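Local coordinates for aminotransferase class I and II (Streptococcus suis 89/1591, PDB 3OP7), which probably catalyses amino-group transfer with pyridoxal 5'-phosphate as cofactor, as a class I and II aminotransferase, at residues A286-W291 with K359-L364. Residues are numbered along the deposited sequence; the frame is centred on the assembly and turned at random.
Sequences AILDQW and KGLEKL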
loop_
_atom_site.group_PDB
_atom_site.type_symbol
_atom_site.label_atom_id
_atom_site.label_comp_id
_atom_site.label_asym_id
_atom_site.label_seq_id
_atom_site.Cartn_x
_atom_site.Cartn_y
_atom_site.Cartn_z
ATOM N N ALA A 286 10.815 -24.323 -22.326
ATOM C CA ALA A 286 11.085 -25.490 -23.202
ATOM C C ALA A 286 10.668 -26.807 -22.533
ATOM O O ALA A 286 10.185 -27.713 -23.182
ATOM C CB ALA A 286 12.559 -25.552 -23.654
ATOM N N ILE A 287 10.840 -26.884 -21.221
ATOM C CA ILE A 287 10.433 -28.053 -20.441
ATOM C C ILE A 287 8.902 -28.190 -20.440
ATOM O O ILE A 287 8.362 -29.298 -20.673
ATOM C CB ILE A 287 10.987 -27.955 -19.005
ATOM C CG1 ILE A 287 12.495 -28.199 -19.014
ATOM C CG2 ILE A 287 10.319 -28.953 -18.068
ATOM C CD1 ILE A 287 13.137 -27.859 -17.691
ATOM N N LEU A 288 8.218 -27.070 -20.189
ATOM C CA LEU A 288 6.763 -27.004 -20.233
ATOM C C LEU A 288 6.219 -27.385 -21.611
ATOM O O LEU A 288 5.270 -28.194 -21.693
ATOM C CB LEU A 288 6.268 -25.605 -19.850
ATOM C CG LEU A 288 4.757 -25.428 -19.700
ATOM C CD1 LEU A 288 4.200 -26.384 -18.629
ATOM C CD2 LEU A 288 4.480 -23.954 -19.387
ATOM N N ASP A 289 6.811 -26.822 -22.674
ATOM C CA ASP A 289 6.400 -27.135 -24.068
ATOM C C ASP A 289 6.470 -28.599 -24.406
ATOM O O ASP A 289 5.531 -29.137 -24.983
ATOM C CB ASP A 289 7.227 -26.348 -25.099
ATOM C CG ASP A 289 6.791 -24.866 -25.213
ATOM O OD1 ASP A 289 5.591 -24.554 -25.001
ATOM O OD2 ASP A 289 7.662 -24.016 -25.507
ATOM N N GLN A 290 7.605 -29.214 -24.074
ATOM C CA GLN A 290 7.831 -30.660 -24.280
ATOM C C GLN A 290 6.762 -31.481 -23.544
ATOM O O GLN A 290 6.148 -32.396 -24.120
ATOM C CB GLN A 290 9.239 -31.015 -23.768
ATOM C CG GLN A 290 9.735 -32.448 -24.098
ATOM C CD GLN A 290 11.034 -32.793 -23.367
ATOM O OE1 GLN A 290 11.383 -32.179 -22.338
ATOM N NE2 GLN A 290 11.749 -33.774 -23.880
ATOM N N TRP A 291 6.552 -31.149 -22.271
ATOM C CA TRP A 291 5.530 -31.790 -21.435
ATOM C C TRP A 291 4.100 -31.659 -22.005
ATOM O O TRP A 291 3.357 -32.641 -22.097
ATOM C CB TRP A 291 5.586 -31.209 -20.027
ATOM C CG TRP A 291 4.735 -31.954 -19.081
ATOM C CD1 TRP A 291 5.028 -33.140 -18.475
ATOM C CD2 TRP A 291 3.418 -31.600 -18.668
ATOM N NE1 TRP A 291 3.984 -33.525 -17.672
ATOM C CE2 TRP A 291 2.976 -32.605 -17.784
ATOM C CE3 TRP A 291 2.583 -30.517 -18.937
ATOM C CZ2 TRP A 291 1.722 -32.560 -17.165
ATOM C CZ3 TRP A 291 1.336 -30.458 -18.314
ATOM C CH2 TRP A 291 0.918 -31.488 -17.446
ATOM N N LYS A 359 9.289 -31.968 -11.206
ATOM C CA LYS A 359 8.603 -32.898 -10.311
ATOM C C LYS A 359 7.089 -32.611 -10.300
ATOM O O LYS A 359 6.271 -33.539 -10.362
ATOM C CB LYS A 359 9.210 -32.833 -8.889
ATOM C CG LYS A 359 8.585 -33.805 -7.855
ATOM C CD LYS A 359 8.445 -35.268 -8.328
ATOM C CE LYS A 359 9.784 -35.927 -8.601
ATOM N NZ LYS A 359 9.689 -37.392 -8.870
ATOM N N GLY A 360 6.732 -31.334 -10.261
ATOM C CA GLY A 360 5.332 -30.913 -10.325
ATOM C C GLY A 360 4.647 -31.485 -11.550
ATOM O O GLY A 360 3.559 -32.073 -11.445
ATOM N N LEU A 361 5.308 -31.353 -12.705
ATOM C CA LEU A 361 4.770 -31.853 -13.978
ATOM C C LEU A 361 4.678 -33.383 -14.004
ATOM O O LEU A 361 3.667 -33.961 -14.410
ATOM C CB LEU A 361 5.616 -31.345 -15.160
ATOM C CG LEU A 361 5.580 -29.828 -15.426
ATOM C CD1 LEU A 361 6.364 -29.471 -16.675
ATOM C CD2 LEU A 361 4.161 -29.252 -15.499
ATOM N N GLU A 362 5.754 -34.038 -13.587
ATOM C CA GLU A 362 5.760 -35.485 -13.430
ATOM C C GLU A 362 4.553 -35.954 -12.609
ATOM O O GLU A 362 3.792 -36.832 -13.047
ATOM C CB GLU A 362 7.073 -35.923 -12.795
ATOM C CG GLU A 362 8.146 -36.316 -13.842
ATOM C CD GLU A 362 9.587 -36.363 -13.289
ATOM O OE1 GLU A 362 9.810 -36.186 -12.054
ATOM O OE2 GLU A 362 10.500 -36.555 -14.124
ATOM N N LYS A 363 4.349 -35.322 -11.450
ATOM C CA LYS A 363 3.249 -35.687 -10.558
ATOM C C LYS A 363 1.876 -35.342 -11.139
ATOM O O LYS A 363 0.914 -36.068 -10.917
ATOM C CB LYS A 363 3.420 -35.054 -9.173
ATOM C CG LYS A 363 4.602 -35.622 -8.343
ATOM C CD LYS A 363 4.346 -37.054 -7.840
ATOM C CE LYS A 363 5.257 -37.432 -6.667
ATOM N NZ LYS A 363 5.321 -38.914 -6.445
ATOM N N LEU A 364 1.786 -34.231 -11.865
ATOM C CA LEU A 364 0.555 -33.867 -12.574
ATOM C C LEU A 364 0.211 -34.926 -13.616
ATOM O O LEU A 364 -0.947 -35.340 -13.724
ATOM C CB LEU A 364 0.705 -32.498 -13.247
ATOM C CG LEU A 364 -0.516 -31.955 -13.984
ATOM C CD1 LEU A 364 -1.804 -32.079 -13.144
ATOM C CD2 LEU A 364 -0.283 -30.495 -14.431
#
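Leu361 packs against one face of the Trp291 indole, and this pair carries most of the contact. The CB of Leu361 sits 3.8 Å from the centroid of the five-membered ring of Trp291, 11° off its normal, a CH-pi contact over the face. The two methyls continue the cover: CD1 of Leu361 is 3.8 Å from CG of Trp291, while CD2 reaches the six-membered ring, offset toward its rim. The CB of Trp291 points toward helix 354-368, and chi1 of -171° sets CG anti to the backbone N, from where the indole reaches across. At its far end, CH2 of Trp291 comes within 3.4 Å of CD2 of Leu364, whose side chain crosses the tryptophan at about a right angle. NE1 of Trp291 stands 3.3 Å from the O of Leu361, and Ser365 OG makes weak hydrogen bonds to both. One turn back, CG2 of Ile287 meets CD1 of Leu361 at 4.2 Å, and Leu288 CD1 approaches the other methyl. Phe322 and Leu326 of helix 319-330 pack on Leu364. The segment axes come within 11.3 Å, nearly parallel, and this packing joins helix 270-294 to the C-terminal helix 354-368 in the small domain of a fold-type I PLP enzyme.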